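Local structure of activator of Hsp90 ATPase homologue 1/2-like C-terminal domain-containing protein (Staphylococcus saprophyticus subsp. saprophyticus, 3Q6A) at residues Lys6-Val11 against Gly87-Thr92; Thr15-Phe20 against Gln66-Thr71; Gly27-Ser32 against Ser117-Tyr122; Gly73-Thr78 against Lys95-Gln100. The protein is of unknown function but belongs to the AHA1 family of Bet v 1-like proteins, named after the activator of the Hsp90 ATPase. One frame throughout, in Å; residues are numbered along the deposited sequence.

Contact 1: Lys6-Val11 against Gly87-Thr92; sequences KMQVDV and GTVVTT
The aliphatic chain of K6 runs alongside T91, the two side chains pointing the same way. Extended beyond CG, it sets K6 CG 3.5 Å from T91 OG1 and carries K6 CE past the same hydroxyl and the T91 CG2 methyl. On this face of the sheet Q8 lies next along: bent at chi2 (70°), it crosses V89 at about a right angle, and Q8 CD comes 3.4 Å from T88 O. The backbones pair as antiparallel strands, K6 with T91 and Q8 with V89 forming non-hydrogen-bonded pairs. The M7-V90 pair is closed by hydrogen bonds from M7 N to V90 O at 2.9 Å and from V90 N to M7 O at 2.9 Å, the latter nearly straight (175°) although its donor sits above the carbonyl plane. In the V9-T88 pair, V9 N donates to T88 O at 2.8 Å and T88 N to V9 O. Strand 3-9 is an outermost strand, within this chain, of the antiparallel sheet of this Bet v 1-like domain. M7, V9, T88 and V90 occupy the other face, where V9 CG2 meets V90 CG2 at 4.1 Å and V90 and T88 also pack on V16 of helix 13-21. Beyond V9 the chain leaves the strand through an inverse gamma turn centred on D10, whose N is hydrogen-bonded to E124 OE2. The turn brings V11 O round to T88, whose OG1, beside its own backbone N (chi1 -57°), donates in the carbonyl plane at 2.8 Å. G87, without a side chain, sets its CA 3.4 Å from V11 O.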
loop_
_atom_site.group_PDB
_atom_site.type_symbol
_atom_site.label_atom_id
_atom_site.label_comp_id
_atom_site.label_asym_id
_atom_site.label_seq_id
_atom_site.Cartn_x
_atom_site.Cartn_y
_atom_site.Cartn_z
ATOM N N LYS D 6 -8.457 -6.050 0.781
ATOM C CA LYS D 6 -8.023 -7.431 0.595
ATOM C C LYS D 6 -6.633 -7.462 -0.005
ATOM O O LYS D 6 -6.327 -6.673 -0.900
ATOM C CB LYS D 6 -9.000 -8.175 -0.321
ATOM C CG LYS D 6 -10.377 -8.395 0.285
ATOM C CD LYS D 6 -11.292 -9.185 -0.642
ATOM C CE LYS D 6 -12.614 -9.488 0.047
ATOM N NZ LYS D 6 -13.543 -10.280 -0.808
HETATM N N MSE D 7 -5.786 -8.355 0.503
HETATM C CA MSE D 7 -4.415 -8.477 0.010
HETATM C C MSE D 7 -3.999 -9.940 -0.096
HETATM O O MSE D 7 -4.132 -10.702 0.857
HETATM C CB MSE D 7 -3.435 -7.767 0.941
HETATM C CG MSE D 7 -1.974 -7.821 0.469
HETATM SE SE MSE D 7 -1.652 -6.792 -1.006
HETATM C CE MSE D 7 -1.706 -5.085 -0.230
ATOM N N GLN D 8 -3.488 -10.313 -1.258
ATOM C CA GLN D 8 -3.014 -11.671 -1.482
ATOM C C GLN D 8 -1.590 -11.773 -0.965
ATOM O O GLN D 8 -0.769 -10.886 -1.211
ATOM C CB GLN D 8 -3.062 -12.008 -2.980
ATOM C CG GLN D 8 -2.234 -13.229 -3.356
ATOM C CD GLN D 8 -2.809 -14.540 -2.839
ATOM O OE1 GLN D 8 -2.059 -15.468 -2.538
ATOM N NE2 GLN D 8 -4.142 -14.632 -2.759
ATOM N N VAL D 9 -1.313 -12.825 -0.199
ATOM C CA VAL D 9 0.017 -13.078 0.334
ATOM C C VAL D 9 0.329 -14.541 0.001
ATOM O O VAL D 9 -0.400 -15.446 0.410
ATOM C CB VAL D 9 0.086 -12.873 1.854
ATOM C CG1 VAL D 9 1.520 -12.948 2.288
ATOM C CG2 VAL D 9 -0.526 -11.510 2.242
ATOM N N ASP D 10 1.422 -14.760 -0.726
ATOM C CA ASP D 10 1.790 -16.100 -1.193
ATOM C C ASP D 10 2.446 -17.070 -0.209
ATOM O O ASP D 10 3.512 -17.639 -0.487
ATOM C CB ASP D 10 2.670 -15.977 -2.446
ATOM C CG ASP D 10 1.977 -15.240 -3.588
ATOM O OD1 ASP D 10 0.737 -15.062 -3.566
ATOM O OD2 ASP D 10 2.681 -14.846 -4.545
ATOM N N VAL D 11 1.810 -17.249 0.949
ATOM C CA VAL D 11 2.288 -18.184 1.970
ATOM C C VAL D 11 1.047 -18.804 2.592
ATOM O O VAL D 11 -0.046 -18.287 2.416
ATOM C CB VAL D 11 3.108 -17.500 3.092
ATOM C CG1 VAL D 11 4.388 -16.914 2.531
ATOM C CG2 VAL D 11 2.278 -16.438 3.771
ATOM N N GLY D 87 -1.821 -18.985 -1.952
ATOM C CA GLY D 87 -1.572 -18.838 -0.538
ATOM C C GLY D 87 -2.729 -18.396 0.331
ATOM O O GLY D 87 -3.595 -19.189 0.704
ATOM N N THR D 88 -2.747 -17.106 0.639
ATOM C CA THR D 88 -3.755 -16.546 1.525
ATOM C C THR D 88 -4.288 -15.195 1.061
ATOM O O THR D 88 -3.566 -14.410 0.459
ATOM C CB THR D 88 -3.129 -16.300 2.931
ATOM O OG1 THR D 88 -2.585 -17.525 3.452
ATOM C CG2 THR D 88 -4.183 -15.718 3.911
ATOM N N VAL D 89 -5.557 -14.930 1.332
ATOM C CA VAL D 89 -6.119 -13.613 1.054
ATOM C C VAL D 89 -6.479 -13.060 2.423
ATOM O O VAL D 89 -7.261 -13.671 3.146
ATOM C CB VAL D 89 -7.389 -13.667 0.207
ATOM C CG1 VAL D 89 -8.065 -12.297 0.187
ATOM C CG2 VAL D 89 -7.026 -14.098 -1.227
ATOM N N VAL D 90 -5.895 -11.921 2.778
ATOM C CA VAL D 90 -6.188 -11.292 4.060
ATOM C C VAL D 90 -7.232 -10.214 3.793
ATOM O O VAL D 90 -7.114 -9.439 2.841
ATOM C CB VAL D 90 -4.938 -10.623 4.674
ATOM C CG1 VAL D 90 -5.288 -10.034 6.058
ATOM C CG2 VAL D 90 -3.804 -11.619 4.778
ATOM N N THR D 91 -8.265 -10.164 4.619
ATOM C CA THR D 91 -9.290 -9.167 4.435
ATOM C C THR D 91 -9.416 -8.360 5.705
ATOM O O THR D 91 -9.807 -8.901 6.737
ATOM C CB THR D 91 -10.651 -9.807 4.133
ATOM O OG1 THR D 91 -10.532 -10.654 2.984
ATOM C CG2 THR D 91 -11.689 -8.734 3.845
ATOM N N THR D 92 -9.062 -7.078 5.641
ATOM C CA THR D 92 -9.195 -6.219 6.816
ATOM C C THR D 92 -10.498 -5.440 6.660
ATOM O O THR D 92 -10.845 -4.990 5.568
ATOM C CB THR D 92 -8.006 -5.220 6.968
ATOM O OG1 THR D 92 -7.849 -4.468 5.759
ATOM C CG2 THR D 92 -6.711 -5.953 7.285
#

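Contact 2: Thr15-Phe20 against Gln66-Thr71; sequences TVFEAF and QLIAFT
I68 points from its strand toward two phenylalanines one helical turn apart, and this apolar trio forms the compact part of the contact. F17, with CG anti to the backbone N (chi1 175°), reaches out toward the strand and brings its CE1 to 3.9 Å from I68 CG1, the two side chains crossing obliquely. The isoleucine has CG1 anti to its carbonyl carbon (chi1 -59°), and its extended chi2 carries the terminal methyl onward, so that I68 CD1 lies 3.9 Å from F20 CB. It is the base of F20 that is touched here, while its ring meets F29 edge-to-face and also the ring of F81. Toward the start of the strand the fit loosens. L67 O approaches the edge of the F17 ring, 4.1 Å from F17 CE1, and Q66 N stands 3.9 Å from F17 CD1, both in van der Waals contact. Q66 and L67 turn their side chains away from the helix. They form a classic beta bulge opposite E63, and the amide of the partly exposed Q66 is hydrogen-bonded back to E63 through its NE2. E18, also partly exposed, places OE2 in the plane of the F17 ring at its edge and pairs that oxygen with R37 in a salt bridge. The local axes of helix and strand run at 30° to each other, 10.2 Å apart at closest approach, a helix-on-sheet layer of the Bet v 1-like fold. F17 leans on V62 of strand 53-63, I68 on F81 of strand 75-84, and F20 touches I79 of that strand and L119 and M115 of helix 102-125.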
loop_
_atom_site.group_PDB
_atom_site.type_symbol
_atom_site.label_atom_id
_atom_site.label_comp_id
_atom_site.label_asym_id
_atom_site.label_seq_id
_atom_site.Cartn_x
_atom_site.Cartn_y
_atom_site.Cartn_z
ATOM N N THR D 15 0.733 -19.267 8.480
ATOM C CA THR D 15 1.887 -18.389 8.552
ATOM C C THR D 15 1.502 -16.912 8.603
ATOM O O THR D 15 2.138 -16.130 9.303
ATOM C CB THR D 15 2.825 -18.598 7.353
ATOM O OG1 THR D 15 3.289 -19.953 7.342
ATOM C CG2 THR D 15 4.026 -17.660 7.450
ATOM N N VAL D 16 0.473 -16.538 7.856
ATOM C CA VAL D 16 0.025 -15.148 7.848
ATOM C C VAL D 16 -0.627 -14.832 9.200
ATOM O O VAL D 16 -0.381 -13.783 9.787
ATOM C CB VAL D 16 -0.994 -14.888 6.718
ATOM C CG1 VAL D 16 -1.446 -13.424 6.752
ATOM C CG2 VAL D 16 -0.361 -15.213 5.353
ATOM N N PHE D 17 -1.455 -15.752 9.692
ATOM C CA PHE D 17 -2.130 -15.578 10.977
ATOM C C PHE D 17 -1.079 -15.366 12.057
ATOM O O PHE D 17 -1.176 -14.437 12.861
ATOM C CB PHE D 17 -2.974 -16.820 11.304
ATOM C CG PHE D 17 -3.616 -16.788 12.677
ATOM C CD1 PHE D 17 -4.831 -16.134 12.884
ATOM C CD2 PHE D 17 -2.994 -17.407 13.758
ATOM C CE1 PHE D 17 -5.419 -16.101 14.159
ATOM C CE2 PHE D 17 -3.568 -17.378 15.031
ATOM C CZ PHE D 17 -4.783 -16.724 15.228
ATOM N N GLU D 18 -0.058 -16.221 12.058
ATOM C CA GLU D 18 1.013 -16.135 13.035
ATOM C C GLU D 18 1.759 -14.810 12.985
ATOM O O GLU D 18 2.249 -14.333 14.008
ATOM C CB GLU D 18 2.015 -17.275 12.844
ATOM C CG GLU D 18 1.528 -18.645 13.312
ATOM C CD GLU D 18 1.217 -18.703 14.811
ATOM O OE1 GLU D 18 2.099 -18.357 15.628
ATOM O OE2 GLU D 18 0.090 -19.098 15.163
ATOM N N ALA D 19 1.864 -14.227 11.790
ATOM C CA ALA D 19 2.558 -12.960 11.622
ATOM C C ALA D 19 1.953 -11.863 12.497
ATOM O O ALA D 19 2.679 -10.986 12.980
ATOM C CB ALA D 19 2.533 -12.534 10.138
ATOM N N PHE D 20 0.641 -11.914 12.704
ATOM C CA PHE D 20 -0.036 -10.910 13.531
ATOM C C PHE D 20 0.033 -11.219 15.030
ATOM O O PHE D 20 0.482 -10.387 15.820
ATOM C CB PHE D 20 -1.525 -10.779 13.160
ATOM C CG PHE D 20 -1.799 -10.086 11.831
ATOM C CD1 PHE D 20 -1.793 -10.800 10.626
ATOM C CD2 PHE D 20 -2.114 -8.725 11.799
ATOM C CE1 PHE D 20 -2.100 -10.165 9.406
ATOM C CE2 PHE D 20 -2.426 -8.075 10.593
ATOM C CZ PHE D 20 -2.419 -8.799 9.390
ATOM N N GLN D 66 -7.819 -17.867 11.118
ATOM C CA GLN D 66 -8.972 -17.446 10.347
ATOM C C GLN D 66 -9.586 -16.096 10.710
ATOM O O GLN D 66 -10.173 -15.419 9.860
ATOM C CB GLN D 66 -10.043 -18.527 10.429
ATOM C CG GLN D 66 -11.332 -18.177 9.724
ATOM C CD GLN D 66 -12.230 -19.385 9.562
ATOM O OE1 GLN D 66 -11.912 -20.314 8.816
ATOM N NE2 GLN D 66 -13.357 -19.383 10.265
ATOM N N LEU D 67 -9.474 -15.698 11.971
ATOM C CA LEU D 67 -10.058 -14.428 12.349
ATOM C C LEU D 67 -9.531 -13.844 13.639
ATOM O O LEU D 67 -9.241 -14.558 14.602
ATOM C CB LEU D 67 -11.582 -14.565 12.419
ATOM C CG LEU D 67 -12.405 -13.382 12.926
ATOM C CD1 LEU D 67 -13.823 -13.507 12.409
ATOM C CD2 LEU D 67 -12.392 -13.349 14.448
ATOM N N ILE D 68 -9.400 -12.519 13.627
ATOM C CA ILE D 68 -8.934 -11.751 14.777
ATOM C C ILE D 68 -9.880 -10.567 14.818
ATOM O O ILE D 68 -9.988 -9.841 13.839
ATOM C CB ILE D 68 -7.515 -11.203 14.569
ATOM C CG1 ILE D 68 -6.533 -12.346 14.334
ATOM C CG2 ILE D 68 -7.100 -10.361 15.781
ATOM C CD1 ILE D 68 -5.113 -11.875 14.038
ATOM N N ALA D 69 -10.582 -10.372 15.932
ATOM C CA ALA D 69 -11.511 -9.258 16.009
ATOM C C ALA D 69 -11.235 -8.407 17.232
ATOM O O ALA D 69 -10.794 -8.906 18.274
ATOM C CB ALA D 69 -12.941 -9.765 16.032
ATOM N N PHE D 70 -11.485 -7.111 17.086
ATOM C CA PHE D 70 -11.268 -6.160 18.163
ATOM C C PHE D 70 -11.814 -4.805 17.738
ATOM O O PHE D 70 -12.396 -4.673 16.664
ATOM C CB PHE D 70 -9.776 -6.074 18.497
ATOM C CG PHE D 70 -8.921 -5.535 17.376
ATOM C CD1 PHE D 70 -8.649 -4.169 17.276
ATOM C CD2 PHE D 70 -8.399 -6.395 16.413
ATOM C CE1 PHE D 70 -7.865 -3.672 16.228
ATOM C CE2 PHE D 70 -7.622 -5.913 15.365
ATOM C CZ PHE D 70 -7.353 -4.544 15.274
ATOM N N THR D 71 -11.646 -3.800 18.593
ATOM C CA THR D 71 -12.141 -2.466 18.291
ATOM C C THR D 71 -11.083 -1.400 18.568
ATOM O O THR D 71 -10.179 -1.581 19.389
ATOM C CB THR D 71 -13.408 -2.114 19.148
ATOM O OG1 THR D 71 -14.385 -3.156 19.028
ATOM C CG2 THR D 71 -14.054 -0.814 18.660
#

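Contact 3: Gly27-Ser32 against Ser117-Tyr122; sequences GGFWFS and SCLKVY
S117 opens the helix segment 117-122 by packing against S117 of the second subunit. C118 is the first to meet the loop 27-32, which joins helix 13-21 to strand 33-34 and here packs on the long helix 102-125 of the Bet v 1-like domain. Its CB lies 3.8 Å from F29 CB, and C118 O accepts a hydrogen bond from a water that also donates to G28 O, both at 2.9 Å. C118 O additionally takes the helical bond from Y122 N, so two donors grip it. L119 follows, its CG anti to the backbone N (chi1 173°): L119 CD1 sits almost centrally over the F29 ring, 3.6 Å from the centroid, a CH-pi contact. F29 takes the crowded chi1 position (69°), which lays its ring alongside the leucine; its O is buried without a partner. V121 packs on V121 of the second subunit. Y122 presents a ring face to G28, which has no side chain and sets its CA 4.1 Å from the centroid, while Y122 CD2 meets F29 CD2 obliquely at 3.9 Å. The loop is thus held to the helix by CH-pi and apolar packing, with one water as the polar link.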
loop_
_atom_site.group_PDB
_atom_site.type_symbol
_atom_site.label_atom_id
_atom_site.label_comp_id
_atom_site.label_asym_id
_atom_site.label_seq_id
_atom_site.Cartn_x
_atom_site.Cartn_y
_atom_site.Cartn_z
ATOM N N GLY D 27 6.488 -7.067 14.433
ATOM C CA GLY D 27 7.426 -5.984 14.181
ATOM C C GLY D 27 7.940 -5.870 12.758
ATOM O O GLY D 27 8.486 -4.839 12.361
ATOM N N GLY D 28 7.766 -6.925 11.976
ATOM C CA GLY D 28 8.254 -6.881 10.615
ATOM C C GLY D 28 7.356 -6.125 9.655
ATOM O O GLY D 28 7.760 -5.877 8.521
ATOM N N PHE D 29 6.147 -5.761 10.082
ATOM C CA PHE D 29 5.236 -5.056 9.176
ATOM C C PHE D 29 4.248 -4.083 9.839
ATOM O O PHE D 29 3.606 -3.286 9.162
ATOM C CB PHE D 29 4.452 -6.084 8.351
ATOM C CG PHE D 29 3.463 -6.892 9.166
ATOM C CD1 PHE D 29 2.106 -6.555 9.175
ATOM C CD2 PHE D 29 3.894 -7.952 9.957
ATOM C CE1 PHE D 29 1.185 -7.261 9.962
ATOM C CE2 PHE D 29 2.986 -8.668 10.753
ATOM C CZ PHE D 29 1.626 -8.323 10.757
ATOM N N TRP D 30 4.113 -4.144 11.157
ATOM C CA TRP D 30 3.167 -3.267 11.828
ATOM C C TRP D 30 3.774 -2.757 13.135
ATOM O O TRP D 30 4.879 -2.220 13.131
ATOM C CB TRP D 30 1.875 -4.038 12.072
ATOM C CG TRP D 30 0.662 -3.198 12.282
ATOM C CD1 TRP D 30 0.592 -1.834 12.329
ATOM C CD2 TRP D 30 -0.675 -3.676 12.453
ATOM N NE1 TRP D 30 -0.710 -1.438 12.519
ATOM C CE2 TRP D 30 -1.507 -2.551 12.599
ATOM C CE3 TRP D 30 -1.250 -4.953 12.498
ATOM C CZ2 TRP D 30 -2.889 -2.663 12.787
ATOM C CZ3 TRP D 30 -2.610 -5.067 12.683
ATOM C CH2 TRP D 30 -3.421 -3.926 12.828
ATOM N N PHE D 31 3.073 -2.939 14.248
ATOM C CA PHE D 31 3.584 -2.490 15.545
ATOM C C PHE D 31 4.997 -2.999 15.810
ATOM O O PHE D 31 5.358 -4.118 15.421
ATOM C CB PHE D 31 2.650 -2.961 16.660
ATOM C CG PHE D 31 1.230 -2.524 16.476
ATOM C CD1 PHE D 31 0.871 -1.189 16.649
ATOM C CD2 PHE D 31 0.250 -3.437 16.108
ATOM C CE1 PHE D 31 -0.438 -0.773 16.459
ATOM C CE2 PHE D 31 -1.072 -3.031 15.913
ATOM C CZ PHE D 31 -1.416 -1.695 16.089
ATOM N N SER D 32 5.791 -2.164 16.474
ATOM C CA SER D 32 7.178 -2.478 16.809
ATOM C C SER D 32 7.254 -3.682 17.744
ATOM O O SER D 32 8.206 -4.468 17.691
ATOM C CB SER D 32 7.826 -1.275 17.501
ATOM O OG SER D 32 7.489 -0.066 16.845
ATOM N N SER D 117 0.586 -4.201 2.574
ATOM C CA SER D 117 1.687 -4.260 1.606
ATOM C C SER D 117 2.959 -4.607 2.348
ATOM O O SER D 117 3.770 -5.388 1.868
ATOM C CB SER D 117 1.869 -2.910 0.886
ATOM O OG SER D 117 0.717 -2.627 0.121
ATOM N N CYS D 118 3.140 -4.014 3.523
ATOM C CA CYS D 118 4.307 -4.312 4.346
ATOM C C CYS D 118 4.219 -5.785 4.758
ATOM O O CYS D 118 5.224 -6.488 4.803
ATOM C CB CYS D 118 4.310 -3.444 5.597
ATOM S SG CYS D 118 4.602 -1.695 5.270
ATOM N N LEU D 119 3.009 -6.233 5.076
ATOM C CA LEU D 119 2.797 -7.628 5.463
ATOM C C LEU D 119 3.262 -8.566 4.339
ATOM O O LEU D 119 4.052 -9.492 4.566
ATOM C CB LEU D 119 1.319 -7.867 5.752
ATOM C CG LEU D 119 0.930 -9.325 6.008
ATOM C CD1 LEU D 119 1.589 -9.805 7.306
ATOM C CD2 LEU D 119 -0.569 -9.466 6.039
ATOM N N LYS D 120 2.776 -8.305 3.131
ATOM C CA LYS D 120 3.090 -9.118 1.956
ATOM C C LYS D 120 4.592 -9.212 1.705
ATOM O O LYS D 120 5.144 -10.307 1.468
ATOM C CB LYS D 120 2.359 -8.545 0.737
ATOM C CG LYS D 120 2.548 -9.334 -0.567
ATOM C CD LYS D 120 1.849 -8.659 -1.737
ATOM C CE LYS D 120 2.034 -9.441 -3.049
ATOM N NZ LYS D 120 1.315 -10.777 -3.052
ATOM N N VAL D 121 5.270 -8.070 1.779
ATOM C CA VAL D 121 6.706 -8.047 1.567
ATOM C C VAL D 121 7.463 -8.818 2.651
ATOM O O VAL D 121 8.405 -9.557 2.359
ATOM C CB VAL D 121 7.237 -6.609 1.553
ATOM C CG1 VAL D 121 8.748 -6.620 1.383
ATOM C CG2 VAL D 121 6.564 -5.828 0.430
ATOM N N TYR D 122 7.056 -8.636 3.903
ATOM C CA TYR D 122 7.718 -9.318 5.011
ATOM C C TYR D 122 7.607 -10.846 4.905
ATOM O O TYR D 122 8.594 -11.559 5.110
ATOM C CB TYR D 122 7.139 -8.824 6.344
ATOM C CG TYR D 122 7.514 -9.650 7.561
ATOM C CD1 TYR D 122 8.841 -9.756 7.970
ATOM C CD2 TYR D 122 6.538 -10.334 8.292
ATOM C CE1 TYR D 122 9.196 -10.532 9.085
ATOM C CE2 TYR D 122 6.882 -11.113 9.412
ATOM C CZ TYR D 122 8.214 -11.206 9.795
ATOM O OH TYR D 122 8.576 -11.991 10.874
HETATM O O HOH W 1 7.421 -4.963 5.794
#

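Contact 4: Gly73-Thr78 against Lys95-Gln100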
loop_
_atom_site.group_PDB
_atom_site.type_symbol
_atom_site.label_atom_id
_atom_site.label_comp_id
_atom_site.label_asym_id
_atom_site.label_seq_id
_atom_site.Cartn_x
_atom_site.Cartn_y
_atom_site.Cartn_z
ATOM N N GLY D 73 -10.968 3.099 18.571
ATOM C CA GLY D 73 -11.644 4.355 18.292
ATOM C C GLY D 73 -13.122 4.149 18.080
ATOM O O GLY D 73 -13.780 4.913 17.367
ATOM N N ALA D 74 -13.653 3.101 18.709
ATOM C CA ALA D 74 -15.067 2.753 18.617
ATOM C C ALA D 74 -15.437 2.167 17.257
ATOM O O ALA D 74 -16.615 2.035 16.927
ATOM C CB ALA D 74 -15.940 3.969 18.931
ATOM N N HIS D 75 -14.424 1.825 16.465
ATOM C CA HIS D 75 -14.661 1.217 15.153
ATOM C C HIS D 75 -14.348 -0.281 15.212
ATOM O O HIS D 75 -13.208 -0.666 15.462
ATOM C CB HIS D 75 -13.764 1.855 14.084
ATOM C CG HIS D 75 -14.108 3.279 13.778
ATOM N ND1 HIS D 75 -15.311 3.649 13.219
ATOM C CD2 HIS D 75 -13.426 4.427 13.998
ATOM C CE1 HIS D 75 -15.360 4.964 13.110
ATOM N NE2 HIS D 75 -14.227 5.461 13.576
ATOM N N PRO D 76 -15.361 -1.139 15.000
ATOM C CA PRO D 76 -15.134 -2.591 15.032
ATOM C C PRO D 76 -14.129 -2.956 13.936
ATOM O O PRO D 76 -14.187 -2.413 12.833
ATOM C CB PRO D 76 -16.521 -3.166 14.734
ATOM C CG PRO D 76 -17.444 -2.127 15.307
ATOM C CD PRO D 76 -16.796 -0.831 14.873
ATOM N N ILE D 77 -13.217 -3.868 14.240
ATOM C CA ILE D 77 -12.211 -4.290 13.269
ATOM C C ILE D 77 -12.077 -5.816 13.260
ATOM O O ILE D 77 -12.119 -6.462 14.311
ATOM C CB ILE D 77 -10.842 -3.688 13.599
ATOM C CG1 ILE D 77 -10.864 -2.172 13.345
ATOM C CG2 ILE D 77 -9.754 -4.364 12.772
ATOM C CD1 ILE D 77 -9.586 -1.478 13.788
ATOM N N THR D 78 -11.929 -6.376 12.063
ATOM C CA THR D 78 -11.746 -7.813 11.905
ATOM C C THR D 78 -10.685 -8.021 10.838
ATOM O O THR D 78 -10.649 -7.293 9.838
ATOM C CB THR D 78 -13.028 -8.527 11.425
ATOM O OG1 THR D 78 -13.447 -7.958 10.183
ATOM C CG2 THR D 78 -14.141 -8.395 12.446
ATOM N N LYS D 95 -15.112 -1.058 10.452
ATOM C CA LYS D 95 -16.489 -0.642 10.301
ATOM C C LYS D 95 -16.938 0.672 10.894
ATOM O O LYS D 95 -16.299 1.228 11.788
ATOM C CB LYS D 95 -17.399 -1.737 10.864
ATOM C CG LYS D 95 -17.050 -3.124 10.373
ATOM C CD LYS D 95 -17.897 -4.178 11.061
ATOM C CE LYS D 95 -17.610 -5.554 10.484
ATOM N NZ LYS D 95 -18.506 -6.575 11.088
ATOM N N ASP D 96 -18.080 1.112 10.370
ATOM C CA ASP D 96 -18.794 2.311 10.778
ATOM C C ASP D 96 -18.129 3.655 10.509
ATOM O O ASP D 96 -17.447 4.215 11.368
ATOM C CB ASP D 96 -19.177 2.182 12.257
ATOM C CG ASP D 96 -19.842 0.839 12.571
ATOM O OD1 ASP D 96 -20.749 0.423 11.817
ATOM O OD2 ASP D 96 -19.459 0.199 13.575
ATOM N N PHE D 97 -18.362 4.169 9.303
ATOM C CA PHE D 97 -17.829 5.458 8.869
ATOM C C PHE D 97 -18.901 6.208 8.088
ATOM O O PHE D 97 -19.851 5.600 7.596
ATOM C CB PHE D 97 -16.608 5.257 7.971
ATOM C CG PHE D 97 -15.377 4.825 8.708
ATOM C CD1 PHE D 97 -14.548 5.763 9.304
ATOM C CD2 PHE D 97 -15.041 3.482 8.799
ATOM C CE1 PHE D 97 -13.400 5.374 9.978
ATOM C CE2 PHE D 97 -13.895 3.080 9.471
ATOM C CZ PHE D 97 -13.070 4.029 10.064
ATOM N N ASP D 98 -18.739 7.522 7.970
ATOM C CA ASP D 98 -19.694 8.354 7.242
ATOM C C ASP D 98 -19.056 8.909 5.972
ATOM O O ASP D 98 -17.832 8.933 5.842
ATOM C CB ASP D 98 -20.175 9.507 8.133
ATOM N N THR D 99 -19.893 9.360 5.042
ATOM C CA THR D 99 -19.393 9.924 3.800
ATOM C C THR D 99 -18.973 11.375 3.961
ATOM O O THR D 99 -18.155 11.884 3.195
ATOM N N GLN D 100 -19.533 12.045 4.962
ATOM C CA GLN D 100 -19.205 13.441 5.216
ATOM C C GLN D 100 -17.690 13.635 5.252
ATOM O O GLN D 100 -17.171 14.642 4.767
ATOM C CB GLN D 100 -19.824 13.894 6.538
#
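Strand 75-78 and the irregular chain at 95-100 meet at the open end of the beta hairpin built from strands 75-84 and 87-94, part of the antiparallel sheet of this Bet v 1-like domain. The T78-T93 backbone pairing is carried one step further by K95 N, which donates to P76 O at 2.9 Å in a nearly straight bond (172°) lying almost along the C=O axis. After K95 the chain turns sharply at D96, where phi is positive, and heads toward helix 102-125. The K95 side chain is extended beyond CG and passes beside the proline, K95 CD lying 4.1 Å from P76 CB. D96 crosses P76 at about a right angle, with D96 OD2 3.1 Å from P76 CD. H75 supplies the second hydrogen bond and the ring stack: its ND1 donates to K95 O at 3.0 Å, in the carbonyl plane but bent at the hydrogen (140°). Its imidazole also forms an offset stack with F97, the centroids 4.2 Å apart and the planes at 11°. The F97 side chain also touches Q104 and L105 of helix 102-125. Within the stack, F97 CZ lies over the centre of the imidazole, 3.8 Å above its plane.

How the contacts relate
Helix 13-21 joins the first three contacts through V16 and A19, neither of which touches 66-71. V16 packs its CG2 3.3 Å from V11 CG2 of contact 1, and A19 O lies 3.2 Å from F29 CE2 of contact 3. Helix 102-125 is tied to the edge strand where K120 NZ of contact 3 meets Q8 O of contact 1 at 2.8 Å, a probable hydrogen bond. Contacts 2 and 4 share the sheet, F70 O and I77 N lying 2.7 Å apart between neighbouring strands. Contacts 3 and 4 lie on opposite sides of the chain's centre, their own centres about 23 Å apart.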